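Local coordinates for protein lysine specific cysteine protease (Porphyromonas gingivalis, PDB 3M1H) that cleaves proteins after lysine as a secreted cysteine protease, seen here as its calcium-binding K3 cleaved adhesin domain, of a type haemolytic in vitro, at residues E4-D9 against V173-G178; E59-P64 against C162-W167; L81-C86 against E95-Y100; D65-T70 against N106-F111. One frame throughout, in Å; residues are numbered along the deposited sequence.

The four contacts trace the two facing sheets of a beta jelly roll. Contact 1 brings the two chain ends together, and the other three are nested inside the loop it closes. Contact 3 is the core between the sheets and touches contact 1, where Val174 N meets Thr82 O at 2.8 Å. Contact 2 lies at the opposite side of the centre, about 30 Å from contact 1 between centres. It meets contact 3 through Phe166 N and Glu95 OE2. Contact 4 packs a loop against strand 65-69 of the second sheet, about 13 Å from contact 3 between centres. Contacts 1 and 4 each hold a ligand of a different calcium site, Asp9 and Asn66.

Contact 1. Residues E4-D9 against V173-G178; sequences EVLNED and VVITSG. With NA (sodium ion), chain G; CA (calcium ion), chain F.
A classic beta bulge, in which Val5 and Leu6 both face Ile175, marks the antiparallel pairing of strand 4-8 with the end of strand 167-177 in this jelly-roll domain. Ile175 O takes two backbone donors, Val5 N at 2.8 Å and Leu6 N at 3.3 Å. The register shifts by one residue there. Beyond the bulge the ladder is regular. Ile175 N bonds back to Leu6 O, and Glu8 N reaches Val173 O at 2.9 Å while Val173 N returns a bond to Glu8 O. Leu6 and Ile175 lie side by side, with Leu6 CD2 3.9 Å from Ile175 CD1. At the bulge Val5 CG2 comes to 3.6 Å from Ile175 CG2. Leu81 of strand 79-87, a further neighbour of 167-177, packs on Val173 and Ile175. The other face of the sheet carries Glu4, Asn7 and Val174. Asn7 and Val174 lie side by side, with Val174 CG2 3.9 Å from Asn7 CG. Val174 CG1 meets Glu4 OE2. Glu4 is extended beyond CG (chi2 -173°), and Asn7 ND2 donates to Glu4 OE1 at 3.0 Å in a nearly straight bond (170°). Asp9 O binds calcium together with Glu11, Ser46, Ile48 and Asp171. Asn7 OD1 accepts from a sodium-bound water. The sodium ion is coordinated by Asn7 O at 2.4 Å.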
loop_
_atom_site.group_PDB
_atom_site.type_symbol
_atom_site.label_atom_id
_atom_site.label_comp_id
_atom_site.label_asym_id
_atom_site.label_seq_id
_atom_site.Cartn_x
_atom_site.Cartn_y
_atom_site.Cartn_z
ATOM N N GLU A 4 15.902 -3.657 -13.776
ATOM C CA GLU A 4 14.709 -3.148 -13.117
ATOM C C GLU A 4 13.707 -2.817 -14.184
ATOM O O GLU A 4 14.029 -2.174 -15.180
ATOM C CB GLU A 4 15.000 -1.895 -12.292
ATOM C CG GLU A 4 15.927 -2.113 -11.134
ATOM C CD GLU A 4 16.066 -0.893 -10.243
ATOM O OE1 GLU A 4 15.575 0.208 -10.600
ATOM O OE2 GLU A 4 16.673 -1.072 -9.171
ATOM N N VAL A 5 12.484 -3.274 -13.989
ATOM C CA VAL A 5 11.386 -2.934 -14.883
ATOM C C VAL A 5 10.424 -1.928 -14.258
ATOM O O VAL A 5 9.644 -1.320 -14.981
ATOM C CB VAL A 5 10.597 -4.192 -15.329
ATOM C CG1 VAL A 5 11.551 -5.169 -16.051
ATOM C CG2 VAL A 5 9.896 -4.856 -14.148
ATOM N N LEU A 6 10.497 -1.742 -12.935
ATOM C CA LEU A 6 9.681 -0.750 -12.249
ATOM C C LEU A 6 10.476 -0.235 -11.058
ATOM O O LEU A 6 11.137 -0.991 -10.386
ATOM C CB LEU A 6 8.343 -1.357 -11.772
ATOM C CG LEU A 6 7.187 -0.424 -11.414
ATOM C CD1 LEU A 6 6.718 0.328 -12.659
ATOM C CD2 LEU A 6 6.024 -1.189 -10.755
ATOM N N ASN A 7 10.422 1.069 -10.818
ATOM C CA ASN A 7 11.094 1.679 -9.679
ATOM C C ASN A 7 10.344 2.960 -9.404
ATOM O O ASN A 7 10.524 3.974 -10.085
ATOM C CB ASN A 7 12.579 1.930 -9.936
ATOM C CG ASN A 7 13.297 2.444 -8.694
ATOM O OD1 ASN A 7 12.713 3.150 -7.878
ATOM N ND2 ASN A 7 14.563 2.077 -8.544
ATOM N N GLU A 8 9.459 2.892 -8.420
ATOM C CA GLU A 8 8.564 3.993 -8.123
ATOM C C GLU A 8 8.746 4.522 -6.700
ATOM O O GLU A 8 8.538 3.795 -5.690
ATOM C CB GLU A 8 7.116 3.563 -8.320
ATOM C CG GLU A 8 6.138 4.710 -8.180
ATOM C CD GLU A 8 6.566 5.914 -9.019
ATOM O OE1 GLU A 8 6.802 5.720 -10.227
ATOM O OE2 GLU A 8 6.653 7.017 -8.453
ATOM N N ASP A 9 9.078 5.809 -6.626
ATOM C CA ASP A 9 9.344 6.492 -5.363
ATOM C C ASP A 9 8.182 7.377 -4.915
ATOM O O ASP A 9 8.256 7.984 -3.860
ATOM C CB ASP A 9 10.672 7.300 -5.400
ATOM C CG ASP A 9 10.709 8.349 -6.495
ATOM O OD1 ASP A 9 9.641 8.775 -6.995
ATOM O OD2 ASP A 9 11.870 8.747 -6.831
ATOM N N VAL A 173 8.803 1.070 -4.383
ATOM C CA VAL A 173 8.429 -0.184 -5.043
ATOM C C VAL A 173 9.379 -0.440 -6.200
ATOM O O VAL A 173 9.444 0.355 -7.119
ATOM C CB VAL A 173 6.994 -0.104 -5.557
ATOM C CG1 VAL A 173 6.614 -1.391 -6.320
ATOM C CG2 VAL A 173 6.000 0.145 -4.410
ATOM N N VAL A 174 10.093 -1.556 -6.157
ATOM C CA VAL A 174 11.064 -1.924 -7.193
ATOM C C VAL A 174 10.773 -3.357 -7.671
ATOM O O VAL A 174 10.563 -4.242 -6.839
ATOM C CB VAL A 174 12.510 -1.850 -6.685
ATOM C CG1 VAL A 174 13.479 -2.152 -7.816
ATOM C CG2 VAL A 174 12.828 -0.447 -6.092
ATOM N N ILE A 175 10.722 -3.563 -8.987
ATOM C CA ILE A 175 10.528 -4.889 -9.599
ATOM C C ILE A 175 11.671 -5.102 -10.581
ATOM O O ILE A 175 11.946 -4.256 -11.447
ATOM C CB ILE A 175 9.166 -5.038 -10.303
ATOM C CG1 ILE A 175 8.025 -4.834 -9.290
ATOM C CG2 ILE A 175 9.094 -6.430 -11.010
ATOM C CD1 ILE A 175 6.640 -4.940 -9.864
ATOM N N THR A 176 12.357 -6.226 -10.398
ATOM C CA THR A 176 13.465 -6.611 -11.249
ATOM C C THR A 176 13.066 -7.878 -11.983
ATOM O O THR A 176 12.336 -8.696 -11.442
ATOM C CB THR A 176 14.737 -6.883 -10.424
ATOM O OG1 THR A 176 14.529 -8.022 -9.576
ATOM C CG2 THR A 176 15.088 -5.681 -9.558
ATOM N N SER A 177 13.558 -8.047 -13.198
ATOM C CA SER A 177 13.190 -9.242 -13.980
ATOM C C SER A 177 14.236 -10.319 -13.773
ATOM O O SER A 177 15.372 -10.027 -13.388
ATOM C CB SER A 177 13.036 -8.906 -15.455
ATOM O OG SER A 177 14.175 -8.210 -15.918
ATOM N N GLY A 178 13.838 -11.565 -14.016
ATOM C CA GLY A 178 14.737 -12.712 -13.929
ATOM C C GLY A 178 14.203 -13.736 -12.951
ATOM O O GLY A 178 13.854 -13.395 -11.815
HETATM NA NA NA G . 11.307 6.138 -10.645
HETATM CA CA CA F . 9.025 8.290 -1.614
HETATM O O HOH W 1 12.128 5.707 -8.291
HETATM O O HOH W 2 12.265 8.090 -9.541
HETATM O O HOH W 3 9.665 6.926 -9.530
HETATM O O HOH W 4 11.184 7.462 -2.158
HETATM O O HOH W 5 13.591 5.349 -10.873
#

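Contact 2. Residues E59-P64 against C162-W167; sequences EGPQNP and CTDFFW
Thr163 OG1 donates to Gln62 O at 2.7 Å, the one direct hydrogen bond between the two segments. With OG1 anti to the backbone N (chi1 -170°), the hydroxyl is turned to the Gln62 carbonyl. It sits above the carbonyl plane, 40° out of it. Pro61 CB packs 3.7 Å from the same Thr163 OG1. Next to it, Pro61 and Asp164 lie side by side, with Pro61 CG 3.7 Å from Asp164 OD1. At the other end Pro64 CD touches Cys162 O at 3.4 Å. One water donates to both Pro64 O and Cys162 O and bridges the backbones. Segment 162-167 is the connection by which the jelly roll passes from strand 154-160 in one sheet to strand 167-177 in the other. Further out, Asp164 OD1 forms a salt bridge with Arg133, which also bonds to Phe165 O. Gln62 NE2 folds back to Gly60 O at 3.0 Å, and the Gln62 side chain touches Asp26 and Asn28, two ligands of a calcium ion.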
loop_
_atom_site.group_PDB
_atom_site.type_symbol
_atom_site.label_atom_id
_atom_site.label_comp_id
_atom_site.label_asym_id
_atom_site.label_seq_id
_atom_site.Cartn_x
_atom_site.Cartn_y
_atom_site.Cartn_z
ATOM N N GLU A 59 -13.198 12.309 10.823
ATOM C CA GLU A 59 -14.226 11.506 10.146
ATOM C C GLU A 59 -14.567 10.254 10.912
ATOM O O GLU A 59 -15.729 10.058 11.275
ATOM C CB GLU A 59 -13.825 11.162 8.711
ATOM C CG GLU A 59 -13.591 12.409 7.882
ATOM C CD GLU A 59 -13.311 12.129 6.414
ATOM O OE1 GLU A 59 -13.753 11.053 5.935
ATOM O OE2 GLU A 59 -12.656 12.993 5.755
ATOM N N GLY A 60 -13.569 9.405 11.161
ATOM C CA GLY A 60 -13.750 8.203 11.942
ATOM C C GLY A 60 -13.267 6.980 11.207
ATOM O O GLY A 60 -12.574 7.119 10.194
ATOM N N PRO A 61 -13.621 5.790 11.702
ATOM C CA PRO A 61 -13.216 4.513 11.163
ATOM C C PRO A 61 -13.723 4.351 9.724
ATOM O O PRO A 61 -14.797 4.848 9.376
ATOM C CB PRO A 61 -13.830 3.488 12.122
ATOM C CG PRO A 61 -14.214 4.257 13.318
ATOM C CD PRO A 61 -14.495 5.624 12.884
ATOM N N GLN A 62 -12.888 3.722 8.904
ATOM C CA GLN A 62 -13.213 3.344 7.531
ATOM C C GLN A 62 -13.157 1.823 7.398
ATOM O O GLN A 62 -12.586 1.125 8.255
ATOM C CB GLN A 62 -12.184 3.975 6.571
ATOM C CG GLN A 62 -12.004 5.422 6.764
ATOM C CD GLN A 62 -13.265 6.200 6.459
ATOM O OE1 GLN A 62 -13.933 5.951 5.456
ATOM N NE2 GLN A 62 -13.604 7.128 7.327
ATOM N N ASN A 63 -13.755 1.307 6.328
ATOM C CA ASN A 63 -13.712 -0.106 5.991
ATOM C C ASN A 63 -13.107 -0.307 4.608
ATOM O O ASN A 63 -13.794 -0.619 3.631
ATOM C CB ASN A 63 -15.123 -0.692 6.084
ATOM C CG ASN A 63 -15.642 -0.656 7.511
ATOM O OD1 ASN A 63 -15.324 -1.532 8.319
ATOM N ND2 ASN A 63 -16.369 0.394 7.843
ATOM N N PRO A 64 -11.785 -0.089 4.514
ATOM C CA PRO A 64 -11.162 -0.089 3.190
ATOM C C PRO A 64 -11.157 -1.453 2.518
ATOM O O PRO A 64 -11.000 -2.506 3.170
ATOM C CB PRO A 64 -9.730 0.414 3.485
ATOM C CG PRO A 64 -9.491 0.003 4.935
ATOM C CD PRO A 64 -10.828 0.242 5.587
ATOM N N CYS A 162 -9.812 -4.744 7.589
ATOM C CA CYS A 162 -9.431 -4.097 8.837
ATOM C C CYS A 162 -10.152 -2.765 8.973
ATOM O O CYS A 162 -10.649 -2.202 7.992
ATOM C CB CYS A 162 -7.924 -3.888 8.975
ATOM S SG CYS A 162 -7.212 -2.875 7.655
ATOM N N THR A 163 -10.212 -2.267 10.199
ATOM C CA THR A 163 -10.871 -1.019 10.507
ATOM C C THR A 163 -10.332 -0.477 11.830
ATOM O O THR A 163 -9.912 -1.254 12.717
ATOM C CB THR A 163 -12.437 -1.169 10.607
ATOM O OG1 THR A 163 -13.038 0.132 10.683
ATOM C CG2 THR A 163 -12.858 -1.990 11.815
ATOM N N ASP A 164 -10.327 0.850 11.919
ATOM C CA ASP A 164 -10.136 1.553 13.175
ATOM C C ASP A 164 -8.732 1.503 13.741
ATOM O O ASP A 164 -8.545 1.408 14.955
ATOM C CB ASP A 164 -11.152 1.018 14.196
ATOM C CG ASP A 164 -11.486 2.015 15.286
ATOM O OD1 ASP A 164 -11.191 3.231 15.190
ATOM O OD2 ASP A 164 -12.096 1.526 16.262
ATOM N N PHE A 165 -7.724 1.615 12.866
ATOM C CA PHE A 165 -6.338 1.860 13.304
ATOM C C PHE A 165 -5.936 3.256 12.824
ATOM O O PHE A 165 -6.362 4.269 13.437
ATOM C CB PHE A 165 -5.410 0.683 12.945
ATOM C CG PHE A 165 -5.783 -0.567 13.715
ATOM C CD1 PHE A 165 -5.357 -0.720 15.018
ATOM C CD2 PHE A 165 -6.619 -1.529 13.155
ATOM C CE1 PHE A 165 -5.733 -1.857 15.765
ATOM C CE2 PHE A 165 -7.007 -2.665 13.894
ATOM C CZ PHE A 165 -6.553 -2.821 15.206
ATOM N N PHE A 166 -5.146 3.383 11.748
ATOM C CA PHE A 166 -4.936 4.704 11.193
ATOM C C PHE A 166 -4.677 4.642 9.677
ATOM O O PHE A 166 -5.615 4.521 8.944
ATOM C CB PHE A 166 -3.880 5.488 11.989
ATOM C CG PHE A 166 -3.839 6.950 11.675
ATOM C CD1 PHE A 166 -4.993 7.707 11.733
ATOM C CD2 PHE A 166 -2.653 7.593 11.313
ATOM C CE1 PHE A 166 -4.971 9.047 11.462
ATOM C CE2 PHE A 166 -2.623 8.952 11.044
ATOM C CZ PHE A 166 -3.802 9.687 11.119
ATOM N N TRP A 167 -3.427 4.717 9.215
ATOM C CA TRP A 167 -3.112 4.547 7.786
ATOM C C TRP A 167 -1.944 3.585 7.640
ATOM O O TRP A 167 -1.119 3.478 8.569
ATOM C CB TRP A 167 -2.715 5.867 7.127
ATOM C CG TRP A 167 -3.746 6.956 7.073
ATOM C CD1 TRP A 167 -4.218 7.731 8.086
ATOM C CD2 TRP A 167 -4.375 7.417 5.888
ATOM N NE1 TRP A 167 -5.122 8.673 7.605
ATOM C CE2 TRP A 167 -5.251 8.466 6.249
ATOM C CE3 TRP A 167 -4.309 7.014 4.543
ATOM C CZ2 TRP A 167 -6.019 9.134 5.306
ATOM C CZ3 TRP A 167 -5.071 7.686 3.609
ATOM C CH2 TRP A 167 -5.928 8.724 4.007
HETATM O O HOH W 6 -11.922 -3.049 5.761
#

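Contact 3. Residues L81-C86 against E95-Y100; sequences LTFWVC and EHYAVY
Leu81, Phe83 and Val99 form the tighter part of this contact between the two sheets of the jelly roll. Phe83 CZ lies 3.8 Å from Val99 CG2, and the two side chains slide past each other in opposite directions. Phe83 CG lies between the backbone N and the carbonyl carbon (chi1 64°), which starts the ring toward the facing strand. Beside them Leu81 CD2 meets Val99 CG1 tip to tip at 3.7 Å. Phe83 and Tyr97 also reach toward each other: Tyr97 OH sits at the edge of the Phe83 ring, and Phe83 CZ at the edge of the Tyr97 ring, 4.0 Å from Tyr97 CE1. The Val85 end is looser. Val85 CG1 is 3.9 Å from Tyr97 OH, but Val85 CG2 stays 4.4 Å from Tyr97 CE2. The axes of strands 81-86 and 96-100 come no closer than 10.6 Å, so side chains alone span the gap. The touching groups are almost all carbon, so van der Waals packing holds the sheets together here. The buried Tyr97 hydroxyl is satisfied by a hydrogen bond to Glu118 OE2.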
loop_
_atom_site.group_PDB
_atom_site.type_symbol
_atom_site.label_atom_id
_atom_site.label_comp_id
_atom_site.label_asym_id
_atom_site.label_seq_id
_atom_site.Cartn_x
_atom_site.Cartn_y
_atom_site.Cartn_z
ATOM N N LEU A 81 9.864 -8.538 -6.519
ATOM C CA LEU A 81 9.321 -7.296 -5.994
ATOM C C LEU A 81 9.957 -7.017 -4.655
ATOM O O LEU A 81 9.975 -7.901 -3.775
ATOM C CB LEU A 81 7.800 -7.419 -5.807
ATOM C CG LEU A 81 7.066 -6.363 -4.985
ATOM C CD1 LEU A 81 7.039 -5.036 -5.708
ATOM C CD2 LEU A 81 5.618 -6.800 -4.639
ATOM N N THR A 82 10.413 -5.777 -4.457
ATOM C CA THR A 82 10.691 -5.252 -3.128
ATOM C C THR A 82 9.976 -3.933 -2.944
ATOM O O THR A 82 9.721 -3.201 -3.899
ATOM C CB THR A 82 12.200 -5.029 -2.838
ATOM O OG1 THR A 82 12.727 -4.068 -3.755
ATOM C CG2 THR A 82 12.992 -6.312 -3.010
ATOM N N PHE A 83 9.619 -3.676 -1.701
ATOM C CA PHE A 83 8.915 -2.456 -1.335
ATOM C C PHE A 83 9.083 -2.206 0.142
ATOM O O PHE A 83 9.468 -3.118 0.902
ATOM C CB PHE A 83 7.431 -2.508 -1.741
ATOM C CG PHE A 83 6.614 -3.576 -1.033
ATOM C CD1 PHE A 83 5.973 -3.304 0.153
ATOM C CD2 PHE A 83 6.541 -4.857 -1.557
ATOM C CE1 PHE A 83 5.218 -4.289 0.812
ATOM C CE2 PHE A 83 5.758 -5.845 -0.901
ATOM C CZ PHE A 83 5.136 -5.557 0.267
ATOM N N TRP A 84 8.756 -0.986 0.555
ATOM C CA TRP A 84 8.806 -0.604 1.955
ATOM C C TRP A 84 7.412 -0.249 2.468
ATOM O O TRP A 84 6.608 0.390 1.744
ATOM C CB TRP A 84 9.752 0.562 2.152
ATOM C CG TRP A 84 11.192 0.262 1.816
ATOM C CD1 TRP A 84 11.761 0.191 0.580
ATOM C CD2 TRP A 84 12.233 0.024 2.760
ATOM N NE1 TRP A 84 13.117 -0.088 0.702
ATOM C CE2 TRP A 84 13.424 -0.179 2.029
ATOM C CE3 TRP A 84 12.272 -0.033 4.150
ATOM C CZ2 TRP A 84 14.638 -0.433 2.665
ATOM C CZ3 TRP A 84 13.478 -0.305 4.775
ATOM C CH2 TRP A 84 14.643 -0.496 4.014
ATOM N N VAL A 85 7.136 -0.653 3.709
ATOM C CA VAL A 85 5.818 -0.487 4.310
ATOM C C VAL A 85 5.966 -0.019 5.736
ATOM O O VAL A 85 6.925 -0.415 6.419
ATOM C CB VAL A 85 4.987 -1.780 4.229
ATOM C CG1 VAL A 85 5.665 -2.953 4.952
ATOM C CG2 VAL A 85 3.586 -1.583 4.784
ATOM N N CYS A 86 5.071 0.859 6.195
ATOM C CA CYS A 86 4.979 1.138 7.614
ATOM C C CYS A 86 3.566 1.533 8.005
ATOM O O CYS A 86 2.749 1.926 7.150
ATOM C CB CYS A 86 5.963 2.244 8.035
ATOM S SG CYS A 86 5.532 3.954 7.613
ATOM N N GLU A 95 -2.559 -2.593 10.641
ATOM C CA GLU A 95 -3.182 -2.557 9.320
ATOM C C GLU A 95 -2.948 -3.873 8.612
ATOM O O GLU A 95 -1.890 -4.470 8.729
ATOM C CB GLU A 95 -2.598 -1.411 8.494
ATOM C CG GLU A 95 -2.703 -0.050 9.131
ATOM C CD GLU A 95 -4.089 0.549 9.158
ATOM O OE1 GLU A 95 -5.024 -0.033 8.588
ATOM O OE2 GLU A 95 -4.234 1.616 9.799
ATOM N N HIS A 96 -3.970 -4.321 7.885
ATOM C CA HIS A 96 -3.996 -5.582 7.182
ATOM C C HIS A 96 -3.876 -5.311 5.683
ATOM O O HIS A 96 -4.637 -4.522 5.134
ATOM C CB HIS A 96 -5.320 -6.297 7.535
ATOM C CG HIS A 96 -5.526 -7.642 6.911
ATOM N ND1 HIS A 96 -6.795 -8.150 6.706
ATOM C CD2 HIS A 96 -4.671 -8.592 6.473
ATOM C CE1 HIS A 96 -6.702 -9.339 6.134
ATOM N NE2 HIS A 96 -5.424 -9.639 5.997
ATOM N N TYR A 97 -2.904 -5.950 5.052
ATOM C CA TYR A 97 -2.710 -5.787 3.612
ATOM C C TYR A 97 -2.258 -7.071 2.960
ATOM O O TYR A 97 -1.807 -8.015 3.639
ATOM C CB TYR A 97 -1.734 -4.644 3.302
ATOM C CG TYR A 97 -0.286 -5.035 3.472
ATOM C CD1 TYR A 97 0.515 -5.310 2.374
ATOM C CD2 TYR A 97 0.280 -5.159 4.741
ATOM C CE1 TYR A 97 1.815 -5.683 2.527
ATOM C CE2 TYR A 97 1.590 -5.522 4.915
ATOM C CZ TYR A 97 2.359 -5.788 3.795
ATOM O OH TYR A 97 3.681 -6.154 3.887
ATOM N N ALA A 98 -2.406 -7.119 1.642
ATOM C CA ALA A 98 -1.902 -8.225 0.845
ATOM C C ALA A 98 -1.344 -7.740 -0.496
ATOM O O ALA A 98 -1.692 -6.645 -0.950
ATOM C CB ALA A 98 -2.993 -9.300 0.631
ATOM N N VAL A 99 -0.511 -8.572 -1.104
ATOM C CA VAL A 99 0.107 -8.321 -2.389
ATOM C C VAL A 99 -0.287 -9.474 -3.310
ATOM O O VAL A 99 -0.177 -10.641 -2.899
ATOM C CB VAL A 99 1.664 -8.257 -2.296
ATOM C CG1 VAL A 99 2.291 -8.018 -3.688
ATOM C CG2 VAL A 99 2.079 -7.214 -1.253
ATOM N N TYR A 100 -0.738 -9.163 -4.518
ATOM C CA TYR A 100 -1.201 -10.176 -5.483
ATOM C C TYR A 100 -0.532 -9.976 -6.828
ATOM O O TYR A 100 -0.149 -8.843 -7.153
ATOM C CB TYR A 100 -2.706 -10.028 -5.702
ATOM C CG TYR A 100 -3.563 -10.143 -4.502
ATOM C CD1 TYR A 100 -4.200 -11.338 -4.179
ATOM C CD2 TYR A 100 -3.809 -9.039 -3.697
ATOM C CE1 TYR A 100 -5.021 -11.420 -3.042
ATOM C CE2 TYR A 100 -4.632 -9.120 -2.587
ATOM C CZ TYR A 100 -5.235 -10.306 -2.263
ATOM O OH TYR A 100 -6.056 -10.329 -1.166
#

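Contact 4. Residues D65-T70 against N106-F111; sequences DNYLVT and NDASNF. With CA (calcium ion), chain E; NA (sodium ion), chain H.
The Tyr67 ring is approached obliquely by Phe111 CB and Ala108 CB, and a water lies in its plane at the edge. That water is 2.7 Å from Tyr67 OH and donates to Phe111 O. Tyr67 CG, anti to the carbonyl carbon (chi1 -56°), starts the ring toward the 106-111 loop. The Phe111 ring is likewise met obliquely by Tyr67 CD1 and Val69 CG1, the latter 3.7 Å from Phe111 CZ. Ala108 CB lies 3.8 Å from Tyr67 OH. Val69 CG1 also touches Asn106 CB at 4.0 Å, the side chains crossing at about a right angle. A sodium ion is coordinated by Asn106 OD1 at 2.4 Å. Asn106 ND2 donates to a water that donates to Thr70 O. Just ahead of the 3-10 segment 108-110, Asp107 N donates to Asn110 OD1. Asn66 OD1 binds a calcium ion with Asp22, Asp24, Asp26 and Asn28. Strand 65-69 runs between strands 19-22 and 154-160, and the loop lies over this sheet with Phe111 against Tyr100, Ser102 and Ala156.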
loop_
_atom_site.group_PDB
_atom_site.type_symbol
_atom_site.label_atom_id
_atom_site.label_comp_id
_atom_site.label_asym_id
_atom_site.label_seq_id
_atom_site.Cartn_x
_atom_site.Cartn_y
_atom_site.Cartn_z
ATOM N N ASP A 65 -11.333 -1.417 1.199
ATOM C CA ASP A 65 -10.934 -2.498 0.320
ATOM C C ASP A 65 -10.376 -1.771 -0.893
ATOM O O ASP A 65 -11.043 -1.605 -1.915
ATOM C CB ASP A 65 -12.094 -3.459 -0.027
ATOM C CG ASP A 65 -11.628 -4.697 -0.790
ATOM O OD1 ASP A 65 -10.432 -4.816 -1.135
ATOM O OD2 ASP A 65 -12.432 -5.592 -1.076
ATOM N N ASN A 66 -9.145 -1.295 -0.716
ATOM C CA ASN A 66 -8.488 -0.400 -1.663
ATOM C C ASN A 66 -7.310 -1.094 -2.309
ATOM O O ASN A 66 -6.425 -1.591 -1.624
ATOM C CB ASN A 66 -7.971 0.840 -0.945
ATOM C CG ASN A 66 -9.044 1.668 -0.286
ATOM O OD1 ASN A 66 -10.239 1.586 -0.626
ATOM N ND2 ASN A 66 -8.623 2.493 0.674
ATOM N N TYR A 67 -7.264 -1.077 -3.637
ATOM C CA TYR A 67 -6.107 -1.607 -4.394
ATOM C C TYR A 67 -5.319 -0.495 -5.038
ATOM O O TYR A 67 -5.865 0.523 -5.474
ATOM C CB TYR A 67 -6.513 -2.564 -5.518
ATOM C CG TYR A 67 -7.356 -3.757 -5.124
ATOM C CD1 TYR A 67 -6.858 -5.035 -5.270
ATOM C CD2 TYR A 67 -8.681 -3.625 -4.685
ATOM C CE1 TYR A 67 -7.639 -6.168 -4.970
ATOM C CE2 TYR A 67 -9.461 -4.762 -4.372
ATOM C CZ TYR A 67 -8.922 -6.023 -4.519
ATOM O OH TYR A 67 -9.642 -7.185 -4.249
ATOM N N LEU A 68 -4.021 -0.747 -5.085
ATOM C CA LEU A 68 -3.045 0.050 -5.855
ATOM C C LEU A 68 -2.352 -0.918 -6.793
ATOM O O LEU A 68 -1.683 -1.833 -6.336
ATOM C CB LEU A 68 -2.053 0.729 -4.917
ATOM C CG LEU A 68 -0.939 1.535 -5.604
ATOM C CD1 LEU A 68 -1.510 2.760 -6.317
ATOM C CD2 LEU A 68 0.132 1.961 -4.576
ATOM N N VAL A 69 -2.534 -0.713 -8.103
ATOM C CA VAL A 69 -2.094 -1.650 -9.139
ATOM C C VAL A 69 -0.997 -1.004 -9.999
ATOM O O VAL A 69 -1.098 0.159 -10.388
ATOM C CB VAL A 69 -3.276 -2.120 -10.004
ATOM C CG1 VAL A 69 -2.798 -3.275 -10.921
ATOM C CG2 VAL A 69 -4.479 -2.568 -9.117
ATOM N N THR A 70 0.062 -1.758 -10.239
ATOM C CA THR A 70 1.149 -1.316 -11.092
ATOM C C THR A 70 0.688 -1.158 -12.534
ATOM O O THR A 70 -0.343 -1.693 -12.943
ATOM C CB THR A 70 2.309 -2.352 -11.091
ATOM O OG1 THR A 70 1.873 -3.583 -11.678
ATOM C CG2 THR A 70 2.824 -2.610 -9.680
ATOM N N ASN A 106 -6.284 -6.483 -14.770
ATOM C CA ASN A 106 -5.981 -5.647 -13.610
ATOM C C ASN A 106 -7.203 -5.157 -12.880
ATOM O O ASN A 106 -7.228 -4.023 -12.377
ATOM C CB ASN A 106 -5.092 -4.469 -13.994
ATOM C CG ASN A 106 -5.733 -3.495 -14.986
ATOM O OD1 ASN A 106 -6.738 -3.792 -15.623
ATOM N ND2 ASN A 106 -5.108 -2.331 -15.135
ATOM N N ASP A 107 -8.217 -6.012 -12.796
ATOM C CA ASP A 107 -9.403 -5.727 -11.971
ATOM C C ASP A 107 -9.391 -6.593 -10.732
ATOM O O ASP A 107 -8.608 -7.530 -10.639
ATOM C CB ASP A 107 -10.681 -5.911 -12.809
ATOM C CG ASP A 107 -10.647 -5.088 -14.082
ATOM O OD1 ASP A 107 -10.350 -3.886 -14.000
ATOM O OD2 ASP A 107 -10.925 -5.622 -15.175
ATOM N N ALA A 108 -10.266 -6.286 -9.785
ATOM C CA ALA A 108 -10.219 -6.948 -8.469
ATOM C C ALA A 108 -10.254 -8.458 -8.610
ATOM O O ALA A 108 -9.503 -9.152 -7.909
ATOM C CB ALA A 108 -11.363 -6.481 -7.543
ATOM N N SER A 109 -11.094 -8.980 -9.492
ATOM C CA SER A 109 -11.244 -10.446 -9.601
ATOM C C SER A 109 -10.001 -11.159 -10.129
ATOM O O SER A 109 -9.845 -12.375 -9.961
ATOM C CB SER A 109 -12.462 -10.797 -10.457
ATOM O OG SER A 109 -12.095 -10.682 -11.801
ATOM N N ASN A 110 -9.115 -10.419 -10.787
ATOM C CA ASN A 110 -7.837 -10.952 -11.241
ATOM C C ASN A 110 -6.787 -11.141 -10.136
ATOM O O ASN A 110 -5.756 -11.791 -10.366
ATOM C CB ASN A 110 -7.235 -10.028 -12.295
ATOM C CG ASN A 110 -8.122 -9.862 -13.507
ATOM O OD1 ASN A 110 -8.554 -8.748 -13.853
ATOM N ND2 ASN A 110 -8.399 -10.984 -14.182
ATOM N N PHE A 111 -7.034 -10.551 -8.974
ATOM C CA PHE A 111 -6.118 -10.611 -7.834
ATOM C C PHE A 111 -6.671 -11.553 -6.760
ATOM O O PHE A 111 -7.444 -11.173 -5.911
ATOM C CB PHE A 111 -5.864 -9.189 -7.317
ATOM C CG PHE A 111 -5.250 -8.292 -8.364
ATOM C CD1 PHE A 111 -3.990 -8.561 -8.891
ATOM C CD2 PHE A 111 -5.920 -7.195 -8.848
ATOM C CE1 PHE A 111 -3.434 -7.759 -9.866
ATOM C CE2 PHE A 111 -5.375 -6.399 -9.822
ATOM C CZ PHE A 111 -4.128 -6.676 -10.340
HETATM CA CA CA E . -12.263 2.748 -0.337
HETATM NA NA NA H . -7.734 -3.537 -17.749
HETATM O O HOH W 7 -11.756 3.040 1.963
HETATM O O HOH W 8 -8.293 -9.525 -3.959
HETATM O O HOH W 9 -2.957 -1.186 -13.597
HETATM O O HOH W 10 -9.498 -2.759 -16.366
HETATM O O HOH W 11 -6.222 -5.166 -18.383
HETATM O O HOH W 12 -8.290 -1.119 -18.425
HETATM O O HOH W 13 -5.724 -2.500 -18.218
#